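Long-range contacts in arginase 1, mitochondrial (Arabidopsis thaliana, PDB 6VSU), which hydrolyses L-arginine to urea and L-ornithine with two manganese ions per subunit, and also converts agmatine to putrescine: residues N54-Q59 / V261-P266; Q59-A64 / V290-P295; L163-D168 / D249-D254. All coordinates share one frame; numbering follows the deposited sequence.

Interaction 1: N54-Q59 / V261-P266; sequences NSSFLQ and VSHIEP. With NA (sodium ion), chain B; ORN (L-ornithine), chain C.
Leu58 and Ser262 mark where two irregular loops, 54-59 and 261-266, come closest, their CA atoms 5.7 Å apart. A sodium ion sits between them, bound by Leu58 O at 2.8 Å and by Ser262 OG at 2.9 Å. The Ser262 hydroxyl, turned anti to its own carbonyl carbon (chi1 -59°), also lies beside Leu58 CB and is hydrogen-bonded to Asn294 ND2. A water on the sodium extends the link: it accepts from Leu58 N and is hydrogen-bonded to His263 NE2 at 2.9 Å. Phe57 adds packing, with CD2 3.5 Å from Ser262 O and CB against His263 CE1. At the edge of that imidazole, near its plane, lies Ser56 OG, itself hydrogen-bonded to His180. His263 ND1 is hydrogen-bonded to Ser76 O of the second subunit, and with both nitrogens engaged the ring would be held against rotation; ornithine CD rests 3.4 Å above its plane, over the centre. An alanine in place of His263 would probably cost the sodium-bound water one partner, leave that neighbouring carbonyl without its mate, and remove the ornithine's flat support. With Glu292 completing the sodium site, the two loops line part of the arginase ornithine pocket beside it.

Interaction 2: Q59-A64 / V290-P295; sequences QGPAFA and VVEFNP. With NA (sodium ion), chain B.
Pro61 packs against the Phe293 carbonyl and the Asn294 side chain, where a 3-10 turn, 60-63, leading into helix 64-72 meets the loop that leaves strand 285-291 of the parallel arginase sheet. About half of the buried surface belongs to Pro61, Ala64 and Pro295. Pro61 CA makes a CA-H...O contact of 3.3 Å with Phe293 O, while the far side of its ring, CG, reaches Glu292 OE1. Glu292 OE1 binds the sodium ion at 2.8 Å, and OE2 is held by His180 and the backbone of His140. Ala64 presses its CB against the Phe293 carbonyl and, at 3.7 Å, against CD2 of the Phe293 ring. Pro295, at the end of the segment away from the strand, brings CD to 3.4 Å from Gly60 O and CG beside Phe63 CB, while CD also sits over one face of the Phe293 ring. Phe63 makes a cation-pi contact with Arg67 of the third subunit. A water accepts from Asn294 ND2 and, weakly, from Gly60 N. At Gly60, the first residue of the turn, a CB would clash with Asn294 OD1. With CG anti to its backbone N (chi1 -173°), Asn294 brings OD1, which accepts from Gln296 N, to 3.2 Å from Gly60 CA.

Interaction 3: L163-D168 / D249-D254; sequences LDAHPD and DVDCLD. With MN (manganese (II) ion), chain D; MN (manganese (II) ion), chain F; ORN (L-ornithine), chain C.
Asp164, His166, Asp249 and Asp251 meet around the binuclear manganese cluster of arginase, on loops leaving strands 158-163 and 244-249 of the parallel sheet. Metal bonds dominate. Asp164 spans the pair, its OD1 2.2 Å from the manganese that His166 binds and its OD2 on the manganese bound by Asp168 and His140; Asp249 also serves both ions through OD2. His166 ND1 holds its ion at 2.2 Å, and Asp251 grips the same ion with both oxygens, bidentate but uneven, with OD2 nearer than OD1. Asp168 uses OD2 on the other. A water bridges the two ions, and a further water binds the ion of Asp168.

Hydrogen bonds fix these ligands. Asp249 N donates to Leu163 O at 2.8 Å, and Ala165 N to Asp251 OD1 at 3.0 Å, nearly straight at 167° and from above the carboxylate plane. Two Asx turns hold the other acids: Asp164 OD1 takes His166 N, and Asp249 OD1 takes Asp251 N.

Apolar contact is made by Leu163 and Cys252, their CB atoms 4.0 Å apart.

The His166 ring is flanked on its faces and met at its edge: Asp251 OD2 lies at the edge, in plane, and Ala165 CB is on one face, offset toward the rim. Over the centre of the opposite face, 3.7 Å above the plane, sits CD of the bound ornithine.

Overall arrangement
From the N terminus, the chain leaves strand 43-48 and passes through 54-59 into 59-64, just before helix 64-72. Interaction 1 closes a loop of about 200 residues from 54-59 to 261-266; interaction 2 closes a longer one from 59-64 to 290-295. The two share Gln59 and cross, their segments alternating along the chain. Interaction 3, 163-168 with 249-254, nests inside both loops. Together they tie the segments following strands 43-48, 158-163 and 244-249 to the end of strand 285-291. Interactions 1 and 2 meet at the sodium, interactions 1 and 3 at the ornithine, and Val291 O lies 3.1 Å from Val250 N, probably hydrogen-bonded, joining interactions 2 and 3.

Interaction 1: N54-Q59 / V261-P266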
loop_
_atom_site.group_PDB
_atom_site.type_symbol
_atom_site.label_atom_id
_atom_site.label_comp_id
_atom_site.label_asym_id
_atom_site.label_seq_id
_atom_site.Cartn_x
_atom_site.Cartn_y
_atom_site.Cartn_z
ATOM N N ASN E 54 -24.557 -9.609 6.977
ATOM C CA ASN E 54 -25.147 -9.149 8.268
ATOM C C ASN E 54 -24.278 -8.054 8.911
ATOM O O ASN E 54 -24.689 -7.557 9.991
ATOM C CB ASN E 54 -25.382 -10.344 9.178
ATOM C CG ASN E 54 -26.554 -11.145 8.680
ATOM O OD1 ASN E 54 -27.545 -10.551 8.230
ATOM N ND2 ASN E 54 -26.433 -12.459 8.707
ATOM N N SER E 55 -23.157 -7.687 8.261
ATOM C CA SER E 55 -22.217 -6.617 8.661
ATOM C C SER E 55 -22.907 -5.263 8.529
ATOM O O SER E 55 -23.679 -5.082 7.654
ATOM C CB SER E 55 -20.949 -6.665 7.815
ATOM O OG SER E 55 -20.297 -7.896 7.991
ATOM N N SER E 56 -22.574 -4.328 9.374
ATOM C CA SER E 56 -23.195 -2.980 9.379
ATOM C C SER E 56 -22.324 -2.003 8.600
ATOM O O SER E 56 -22.814 -0.958 8.335
ATOM C CB SER E 56 -23.395 -2.475 10.800
ATOM O OG SER E 56 -22.162 -2.551 11.538
ATOM N N PHE E 57 -21.083 -2.326 8.259
ATOM C CA PHE E 57 -20.181 -1.342 7.615
ATOM C C PHE E 57 -19.527 -1.930 6.349
ATOM O O PHE E 57 -19.513 -1.236 5.344
ATOM C CB PHE E 57 -19.171 -0.788 8.622
ATOM C CG PHE E 57 -18.345 0.389 8.138
ATOM C CD1 PHE E 57 -18.930 1.617 7.889
ATOM C CD2 PHE E 57 -16.982 0.262 7.921
ATOM C CE1 PHE E 57 -18.190 2.707 7.436
ATOM C CE2 PHE E 57 -16.242 1.335 7.438
ATOM C CZ PHE E 57 -16.844 2.555 7.208
ATOM N N LEU E 58 -18.861 -3.067 6.434
ATOM C CA LEU E 58 -18.139 -3.680 5.289
ATOM C C LEU E 58 -18.401 -5.181 5.367
ATOM O O LEU E 58 -18.403 -5.722 6.535
ATOM C CB LEU E 58 -16.631 -3.359 5.389
ATOM C CG LEU E 58 -16.239 -1.912 5.111
ATOM C CD1 LEU E 58 -14.770 -1.640 5.432
ATOM C CD2 LEU E 58 -16.550 -1.509 3.660
ATOM N N GLN E 59 -18.540 -5.829 4.220
ATOM C CA GLN E 59 -18.897 -7.263 4.105
ATOM C C GLN E 59 -17.679 -8.156 3.827
ATOM O O GLN E 59 -17.872 -9.384 3.606
ATOM C CB GLN E 59 -19.926 -7.405 2.987
ATOM C CG GLN E 59 -21.272 -6.746 3.281
ATOM C CD GLN E 59 -22.385 -7.057 2.292
ATOM O OE1 GLN E 59 -22.555 -8.190 1.809
ATOM N NE2 GLN E 59 -23.185 -6.035 2.022
ATOM N N VAL E 261 -9.807 -5.542 9.808
ATOM C CA VAL E 261 -11.148 -5.659 10.435
ATOM C C VAL E 261 -12.019 -4.554 9.827
ATOM O O VAL E 261 -11.457 -3.523 9.306
ATOM C CB VAL E 261 -11.051 -5.532 11.964
ATOM C CG1 VAL E 261 -10.228 -6.628 12.574
ATOM C CG2 VAL E 261 -10.505 -4.175 12.381
ATOM N N SER E 262 -13.310 -4.680 9.926
ATOM C CA SER E 262 -14.234 -3.643 9.425
ATOM C C SER E 262 -14.354 -2.518 10.458
ATOM O O SER E 262 -14.808 -1.433 10.118
ATOM C CB SER E 262 -15.572 -4.246 9.132
ATOM O OG SER E 262 -15.490 -5.288 8.169
ATOM N N HIS E 263 -14.017 -2.767 11.707
ATOM C CA HIS E 263 -14.252 -1.789 12.798
ATOM C C HIS E 263 -12.935 -1.527 13.545
ATOM O O HIS E 263 -12.650 -2.252 14.486
ATOM C CB HIS E 263 -15.362 -2.306 13.735
ATOM C CG HIS E 263 -16.660 -2.491 13.042
ATOM N ND1 HIS E 263 -17.597 -1.490 12.975
ATOM C CD2 HIS E 263 -17.157 -3.512 12.306
ATOM C CE1 HIS E 263 -18.634 -1.886 12.253
ATOM N NE2 HIS E 263 -18.396 -3.106 11.825
ATOM N N ILE E 264 -12.219 -0.486 13.143
ATOM C CA ILE E 264 -10.943 -0.059 13.749
ATOM C C ILE E 264 -11.304 0.608 15.079
ATOM O O ILE E 264 -12.023 1.645 15.067
ATOM C CB ILE E 264 -10.197 0.914 12.824
ATOM C CG1 ILE E 264 -9.828 0.315 11.473
ATOM C CG2 ILE E 264 -8.964 1.450 13.512
ATOM C CD1 ILE E 264 -9.102 -0.975 11.640
ATOM N N GLU E 265 -10.858 0.021 16.176
ATOM C CA GLU E 265 -11.216 0.508 17.531
ATOM C C GLU E 265 -9.920 0.530 18.353
ATOM O O GLU E 265 -9.493 -0.457 18.900
ATOM C CB GLU E 265 -12.373 -0.332 18.095
ATOM C CG GLU E 265 -12.947 0.274 19.370
ATOM C CD GLU E 265 -13.678 1.595 19.206
ATOM O OE1 GLU E 265 -14.459 1.756 18.225
ATOM O OE2 GLU E 265 -13.473 2.457 20.099
ATOM N N PRO E 266 -9.171 1.650 18.368
ATOM C CA PRO E 266 -7.950 1.701 19.151
ATOM C C PRO E 266 -8.117 1.338 20.639
ATOM O O PRO E 266 -9.172 1.593 21.193
ATOM C CB PRO E 266 -7.461 3.149 18.953
ATOM C CG PRO E 266 -8.068 3.534 17.619
ATOM C CD PRO E 266 -9.443 2.887 17.635
HETATM NA NA NA B . -17.787 -6.710 9.129
HETATM N N ORN C . -21.301 0.594 15.016
HETATM C CA ORN C . -21.529 -0.765 15.568
HETATM C CB ORN C . -20.317 -1.650 15.285
HETATM C CG ORN C . -20.587 -3.141 15.379
HETATM C CD ORN C . -19.357 -3.974 15.070
HETATM N NE ORN C . -19.403 -5.356 15.540
HETATM C C ORN C . -21.777 -0.680 17.079
HETATM O O ORN C . -22.126 0.405 17.546
HETATM O OXT ORN C . -21.619 -1.713 17.725
HETATM O O HOH W 1 -19.055 -4.161 9.173
#

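Interaction 2: Q59-A64 / V290-P295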
loop_
_atom_site.group_PDB
_atom_site.type_symbol
_atom_site.label_atom_id
_atom_site.label_comp_id
_atom_site.label_asym_id
_atom_site.label_seq_id
_atom_site.Cartn_x
_atom_site.Cartn_y
_atom_site.Cartn_z
ATOM N N GLN E 59 -18.540 -5.829 4.220
ATOM C CA GLN E 59 -18.897 -7.263 4.105
ATOM C C GLN E 59 -17.679 -8.156 3.827
ATOM O O GLN E 59 -17.872 -9.384 3.606
ATOM C CB GLN E 59 -19.926 -7.405 2.987
ATOM C CG GLN E 59 -21.272 -6.746 3.281
ATOM C CD GLN E 59 -22.385 -7.057 2.292
ATOM O OE1 GLN E 59 -22.555 -8.190 1.809
ATOM N NE2 GLN E 59 -23.185 -6.035 2.022
ATOM N N GLY E 60 -16.477 -7.579 3.860
ATOM C CA GLY E 60 -15.174 -8.238 3.665
ATOM C C GLY E 60 -14.996 -9.586 4.360
ATOM O O GLY E 60 -14.374 -10.465 3.780
ATOM N N PRO E 61 -15.501 -9.815 5.590
ATOM C CA PRO E 61 -15.387 -11.123 6.211
ATOM C C PRO E 61 -15.932 -12.284 5.395
ATOM O O PRO E 61 -15.450 -13.339 5.559
ATOM C CB PRO E 61 -16.124 -10.959 7.566
ATOM C CG PRO E 61 -15.891 -9.480 7.849
ATOM C CD PRO E 61 -16.060 -8.807 6.507
ATOM N N ALA E 62 -16.857 -12.064 4.495
ATOM C CA ALA E 62 -17.282 -13.137 3.551
ATOM C C ALA E 62 -16.084 -13.785 2.853
ATOM O O ALA E 62 -16.285 -14.930 2.389
ATOM C CB ALA E 62 -18.226 -12.621 2.503
ATOM N N PHE E 63 -14.926 -13.104 2.710
ATOM C CA PHE E 63 -13.779 -13.614 1.903
ATOM C C PHE E 63 -12.738 -14.250 2.827
ATOM O O PHE E 63 -11.698 -14.703 2.351
ATOM C CB PHE E 63 -13.125 -12.515 1.053
ATOM C CG PHE E 63 -14.049 -11.857 0.084
ATOM C CD1 PHE E 63 -14.512 -12.542 -1.014
ATOM C CD2 PHE E 63 -14.490 -10.566 0.265
ATOM C CE1 PHE E 63 -15.374 -11.942 -1.932
ATOM C CE2 PHE E 63 -15.350 -9.965 -0.633
ATOM C CZ PHE E 63 -15.786 -10.649 -1.745
ATOM N N ALA E 64 -12.950 -14.214 4.132
ATOM C CA ALA E 64 -11.924 -14.592 5.114
ATOM C C ALA E 64 -11.569 -16.081 5.091
ATOM O O ALA E 64 -10.390 -16.416 5.086
ATOM C CB ALA E 64 -12.355 -14.195 6.459
ATOM N N VAL E 290 -13.615 -18.006 14.902
ATOM C CA VAL E 290 -12.755 -16.818 14.635
ATOM C C VAL E 290 -13.392 -16.016 13.518
ATOM O O VAL E 290 -13.486 -16.543 12.394
ATOM C CB VAL E 290 -11.324 -17.224 14.291
ATOM C CG1 VAL E 290 -10.497 -15.989 13.966
ATOM C CG2 VAL E 290 -10.728 -17.986 15.450
ATOM N N VAL E 291 -13.863 -14.812 13.831
ATOM C CA VAL E 291 -14.777 -14.050 12.939
ATOM C C VAL E 291 -14.208 -12.635 12.752
ATOM O O VAL E 291 -13.318 -12.208 13.516
ATOM C CB VAL E 291 -16.188 -13.981 13.537
ATOM C CG1 VAL E 291 -16.797 -15.355 13.733
ATOM C CG2 VAL E 291 -16.233 -13.250 14.865
ATOM N N GLU E 292 -14.744 -11.962 11.742
ATOM C CA GLU E 292 -14.593 -10.512 11.469
ATOM C C GLU E 292 -13.179 -10.201 10.964
ATOM O O GLU E 292 -12.848 -8.990 10.891
ATOM C CB GLU E 292 -14.993 -9.711 12.701
ATOM C CG GLU E 292 -16.499 -9.827 12.948
ATOM C CD GLU E 292 -17.413 -9.053 12.014
ATOM O OE1 GLU E 292 -16.852 -8.199 11.243
ATOM O OE2 GLU E 292 -18.696 -9.229 12.101
ATOM N N PHE E 293 -12.383 -11.202 10.566
ATOM C CA PHE E 293 -11.168 -10.908 9.776
ATOM C C PHE E 293 -11.649 -10.445 8.404
ATOM O O PHE E 293 -12.468 -11.126 7.814
ATOM C CB PHE E 293 -10.273 -12.126 9.677
ATOM C CG PHE E 293 -9.295 -12.103 8.538
ATOM C CD1 PHE E 293 -8.588 -10.942 8.231
ATOM C CD2 PHE E 293 -9.024 -13.254 7.825
ATOM C CE1 PHE E 293 -7.707 -10.931 7.170
ATOM C CE2 PHE E 293 -8.105 -13.242 6.785
ATOM C CZ PHE E 293 -7.473 -12.071 6.446
ATOM N N ASN E 294 -11.279 -9.240 8.027
ATOM C CA ASN E 294 -11.673 -8.579 6.766
ATOM C C ASN E 294 -10.435 -8.470 5.871
ATOM O O ASN E 294 -9.708 -7.497 6.005
ATOM C CB ASN E 294 -12.273 -7.193 6.992
ATOM C CG ASN E 294 -12.812 -6.620 5.716
ATOM O OD1 ASN E 294 -12.399 -7.029 4.620
ATOM N ND2 ASN E 294 -13.756 -5.716 5.866
ATOM N N PRO E 295 -10.202 -9.433 4.939
ATOM C CA PRO E 295 -9.042 -9.429 4.049
ATOM C C PRO E 295 -8.904 -8.135 3.225
ATOM O O PRO E 295 -7.802 -7.728 2.916
ATOM C CB PRO E 295 -9.255 -10.589 3.076
ATOM C CG PRO E 295 -10.333 -11.410 3.665
ATOM C CD PRO E 295 -11.106 -10.542 4.636
HETATM NA NA NA B . -17.787 -6.710 9.129
HETATM O O HOH W 2 -14.850 -5.113 2.873
HETATM O O HOH W 1 -19.055 -4.161 9.173
#

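Interaction 3: L163-D168 / D249-D254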
loop_
_atom_site.group_PDB
_atom_site.type_symbol
_atom_site.label_atom_id
_atom_site.label_comp_id
_atom_site.label_asym_id
_atom_site.label_seq_id
_atom_site.Cartn_x
_atom_site.Cartn_y
_atom_site.Cartn_z
ATOM N N LEU E 163 -14.490 -12.749 23.003
ATOM C CA LEU E 163 -13.392 -11.755 22.902
ATOM C C LEU E 163 -13.744 -10.790 21.758
ATOM O O LEU E 163 -13.881 -11.247 20.597
ATOM C CB LEU E 163 -12.069 -12.494 22.635
ATOM C CG LEU E 163 -11.479 -13.183 23.860
ATOM C CD1 LEU E 163 -10.477 -14.244 23.443
ATOM C CD2 LEU E 163 -10.802 -12.138 24.675
ATOM N N ASP E 164 -13.929 -9.516 22.078
ATOM C CA ASP E 164 -14.438 -8.570 21.079
ATOM C C ASP E 164 -14.305 -7.147 21.592
ATOM O O ASP E 164 -14.449 -6.936 22.827
ATOM C CB ASP E 164 -15.874 -8.958 20.841
ATOM C CG ASP E 164 -16.490 -8.407 19.574
ATOM O OD1 ASP E 164 -16.162 -7.246 19.220
ATOM O OD2 ASP E 164 -17.302 -9.148 18.984
ATOM N N ALA E 165 -14.084 -6.184 20.691
ATOM C CA ALA E 165 -14.183 -4.743 21.021
ATOM C C ALA E 165 -15.657 -4.350 21.372
ATOM O O ALA E 165 -15.856 -3.334 22.039
ATOM C CB ALA E 165 -13.614 -3.903 19.879
ATOM N N HIS E 166 -16.642 -5.116 20.891
ATOM C CA HIS E 166 -18.088 -4.799 20.818
ATOM C C HIS E 166 -18.864 -5.888 21.529
ATOM O O HIS E 166 -18.552 -7.047 21.336
ATOM C CB HIS E 166 -18.551 -4.753 19.340
ATOM C CG HIS E 166 -17.702 -3.856 18.489
ATOM N ND1 HIS E 166 -16.635 -4.354 17.706
ATOM C CD2 HIS E 166 -17.709 -2.503 18.368
ATOM C CE1 HIS E 166 -16.047 -3.335 17.160
ATOM N NE2 HIS E 166 -16.685 -2.186 17.537
ATOM N N PRO E 167 -19.915 -5.596 22.321
ATOM C CA PRO E 167 -20.698 -6.658 22.976
ATOM C C PRO E 167 -21.667 -7.421 22.065
ATOM O O PRO E 167 -22.111 -8.452 22.430
ATOM C CB PRO E 167 -21.445 -5.921 24.093
ATOM C CG PRO E 167 -21.407 -4.493 23.693
ATOM C CD PRO E 167 -20.215 -4.253 22.803
ATOM N N ASP E 168 -21.981 -6.863 20.895
ATOM C CA ASP E 168 -22.891 -7.455 19.877
ATOM C C ASP E 168 -24.237 -7.881 20.485
ATOM O O ASP E 168 -24.731 -8.996 20.219
ATOM C CB ASP E 168 -22.148 -8.568 19.146
ATOM C CG ASP E 168 -20.986 -8.013 18.343
ATOM O OD1 ASP E 168 -20.991 -6.804 18.071
ATOM O OD2 ASP E 168 -20.109 -8.795 17.991
ATOM N N ASP E 249 -13.700 -12.395 18.022
ATOM C CA ASP E 249 -13.695 -11.365 16.949
ATOM C C ASP E 249 -12.272 -10.843 16.924
ATOM O O ASP E 249 -11.740 -10.495 17.955
ATOM C CB ASP E 249 -14.712 -10.292 17.249
ATOM C CG ASP E 249 -14.834 -9.139 16.275
ATOM O OD1 ASP E 249 -13.860 -8.814 15.551
ATOM O OD2 ASP E 249 -15.921 -8.550 16.270
ATOM N N VAL E 250 -11.639 -10.916 15.775
ATOM C CA VAL E 250 -10.251 -10.435 15.573
ATOM C C VAL E 250 -10.108 -8.987 16.068
ATOM O O VAL E 250 -9.014 -8.650 16.489
ATOM C CB VAL E 250 -9.922 -10.639 14.081
ATOM C CG1 VAL E 250 -8.719 -9.890 13.685
ATOM C CG2 VAL E 250 -9.678 -12.095 13.777
ATOM N N ASP E 251 -11.190 -8.185 16.124
ATOM C CA ASP E 251 -11.104 -6.785 16.603
ATOM C C ASP E 251 -11.001 -6.732 18.129
ATOM O O ASP E 251 -10.832 -5.656 18.633
ATOM C CB ASP E 251 -12.200 -5.872 16.051
ATOM C CG ASP E 251 -13.582 -6.091 16.659
ATOM O OD1 ASP E 251 -13.663 -6.650 17.776
ATOM O OD2 ASP E 251 -14.545 -5.780 15.958
ATOM N N CYS E 252 -10.955 -7.849 18.837
ATOM C CA CYS E 252 -10.527 -7.829 20.277
ATOM C C CYS E 252 -9.100 -7.293 20.383
ATOM O O CYS E 252 -8.773 -6.642 21.386
ATOM C CB CYS E 252 -10.664 -9.199 20.931
ATOM S SG CYS E 252 -9.479 -10.468 20.405
ATOM N N LEU E 253 -8.312 -7.517 19.339
ATOM C CA LEU E 253 -6.930 -7.076 19.227
ATOM C C LEU E 253 -6.873 -5.602 18.890
ATOM O O LEU E 253 -7.673 -5.151 18.082
ATOM C CB LEU E 253 -6.289 -7.906 18.114
ATOM C CG LEU E 253 -6.132 -9.378 18.443
ATOM C CD1 LEU E 253 -5.855 -10.094 17.140
ATOM C CD2 LEU E 253 -5.005 -9.596 19.451
ATOM N N ASP E 254 -5.927 -4.885 19.468
ATOM C CA ASP E 254 -5.663 -3.513 19.023
ATOM C C ASP E 254 -5.455 -3.553 17.520
ATOM O O ASP E 254 -4.849 -4.496 17.022
ATOM C CB ASP E 254 -4.441 -2.913 19.704
ATOM C CG ASP E 254 -4.433 -1.424 19.488
ATOM O OD1 ASP E 254 -3.970 -1.017 18.432
ATOM O OD2 ASP E 254 -5.059 -0.698 20.301
HETATM MN MN MN D . -16.150 -6.487 17.174
HETATM MN MN MN F . -18.379 -8.853 17.117
HETATM N N ORN C . -21.301 0.594 15.016
HETATM C CA ORN C . -21.529 -0.765 15.568
HETATM C CB ORN C . -20.317 -1.650 15.285
HETATM C CG ORN C . -20.587 -3.141 15.379
HETATM C CD ORN C . -19.357 -3.974 15.070
HETATM N NE ORN C . -19.403 -5.356 15.540
HETATM C C ORN C . -21.777 -0.680 17.079
HETATM O O ORN C . -22.126 0.405 17.546
HETATM O OXT ORN C . -21.619 -1.713 17.725
HETATM O O HOH W 3 -18.295 -6.723 17.091
HETATM O O HOH W 4 -19.693 -7.846 15.342
#